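PDB 3CP0: membrane protein implicated in regulation of membrane protease activity from Corynebacterium glutamicum ATCC 13032, which is of unconfirmed function but, as an NfeD-like OB-fold soluble domain, probably binds a partner in regulating a membrane protease. Local coordinates for residues Val66-Ile69 / Thr75-Val78. Residues are numbered along the deposited sequence; the frame is centred on the assembly and turned at random.
Sequences VSVI and TAIV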
loop_
_atom_site.group_PDB
_atom_site.type_symbol
_atom_site.label_atom_id
_atom_site.label_comp_id
_atom_site.label_asym_id
_atom_site.label_seq_id
_atom_site.Cartn_x
_atom_site.Cartn_y
_atom_site.Cartn_z
ATOM N N VAL A 66 -2.084 4.367 -4.906
ATOM C CA VAL A 66 -3.089 3.600 -4.166
ATOM C C VAL A 66 -3.473 4.334 -2.878
ATOM O O VAL A 66 -2.819 5.340 -2.508
ATOM C CB VAL A 66 -2.494 2.211 -3.813
ATOM C CG1 VAL A 66 -2.229 1.474 -5.140
ATOM C CG2 VAL A 66 -1.135 2.380 -3.041
ATOM N N SER A 67 -4.523 3.855 -2.217
ATOM C CA SER A 67 -4.970 4.383 -0.936
ATOM C C SER A 67 -4.699 3.307 0.116
ATOM O O SER A 67 -5.008 2.104 -0.092
ATOM C CB SER A 67 -6.486 4.713 -0.964
ATOM O OG SER A 67 -6.643 6.033 -1.527
ATOM N N VAL A 68 -4.123 3.733 1.232
ATOM C CA VAL A 68 -3.922 2.809 2.381
ATOM C C VAL A 68 -5.246 2.679 3.119
ATOM O O VAL A 68 -5.799 3.676 3.599
ATOM C CB VAL A 68 -2.815 3.316 3.348
ATOM C CG1 VAL A 68 -2.662 2.344 4.520
ATOM C CG2 VAL A 68 -1.463 3.482 2.581
ATOM N N ILE A 69 -5.798 1.470 3.142
ATOM C CA ILE A 69 -7.097 1.273 3.810
ATOM C C ILE A 69 -7.054 0.484 5.117
ATOM O O ILE A 69 -8.033 0.316 5.799
ATOM C CB ILE A 69 -8.197 0.739 2.772
ATOM C CG1 ILE A 69 -7.725 -0.537 2.068
ATOM C CG2 ILE A 69 -8.487 1.807 1.736
ATOM C CD1 ILE A 69 -7.565 -1.701 3.000
ATOM N N THR A 75 2.615 -3.403 7.810
ATOM C CA THR A 75 2.315 -3.618 6.389
ATOM C C THR A 75 1.095 -2.804 6.012
ATOM O O THR A 75 0.045 -2.939 6.656
ATOM C CB THR A 75 1.963 -5.113 6.139
ATOM O OG1 THR A 75 3.091 -5.893 6.545
ATOM C CG2 THR A 75 1.696 -5.381 4.669
ATOM N N ALA A 76 1.252 -1.980 5.002
ATOM C CA ALA A 76 0.138 -1.227 4.509
ATOM C C ALA A 76 -0.730 -2.133 3.611
ATOM O O ALA A 76 -0.218 -2.817 2.702
ATOM C CB ALA A 76 0.670 -0.041 3.690
ATOM N N ILE A 77 -2.036 -2.118 3.847
ATOM C CA ILE A 77 -2.946 -2.836 2.972
ATOM C C ILE A 77 -3.621 -1.771 2.106
ATOM O O ILE A 77 -4.231 -0.790 2.607
ATOM C CB ILE A 77 -4.058 -3.594 3.773
ATOM C CG1 ILE A 77 -3.492 -4.456 4.916
ATOM C CG2 ILE A 77 -4.915 -4.512 2.877
ATOM C CD1 ILE A 77 -2.368 -5.361 4.435
ATOM N N VAL A 78 -3.476 -1.968 0.816
ATOM C CA VAL A 78 -3.851 -0.900 -0.155
ATOM C C VAL A 78 -4.926 -1.272 -1.129
ATOM O O VAL A 78 -5.134 -2.471 -1.477
ATOM C CB VAL A 78 -2.605 -0.403 -0.919
ATOM C CG1 VAL A 78 -1.495 0.065 0.110
ATOM C CG2 VAL A 78 -2.040 -1.459 -1.850
#
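Val68 and Val78 face each other as an antiparallel, non-hydrogen-bonded pair in the hairpin formed by strands 65-72 and 75-80, near the centre of the small OB-fold domain. Their CA atoms are 4.5 Å apart, and the strand segments meet at 117°, far from strictly antiparallel, as suits a strongly coiled sheet. One backbone hydrogen bond links the segments, from Ile69 N to Ile77 O at 2.8 Å. Beside it, a bent CA-H...O contact runs from Val78 CA to Ser67 O, 3.2 Å.

Val66, Val68, Ala76 and Val78 build the apolar, buried side of the hairpin. Val78 packs across from both Val66 and Val68, more closely on Val66: its CB meets CG2 of Val66 at 3.8 Å and its CG1 also packs there, with CG2 of Val68 a little farther from CG1, at 4.2 Å. Branched valines fill this space close to the backbone, and the small Ala76 leaves room for CG1 of Val68, which chi1 of 179° sets anti to the backbone N. On the other face, Ile69 and Ile77 cross at about a right angle, CD1 of Ile69 lying 3.9 Å from CG2 of Ile77. With chi1 at 55°, Ile69 brings CG1 and CD1 over the carbonyl oxygen of Ile77, which would partly screen that oxygen from solvent. Ile77 is buried against Asp70, Gln72 and Arg52, its side chain about 6 Å from a zinc ion; exposed Ile69 leans on Met54.

Ser67 OG is hydrogen-bonded to Ala82 N. Strand 28-31 flanks the first segment, Val66 bonding to Ala29 through the backbone, whereas Ala76 bonds to Ser50 of strand 47-53, so the hairpin lies between these strands.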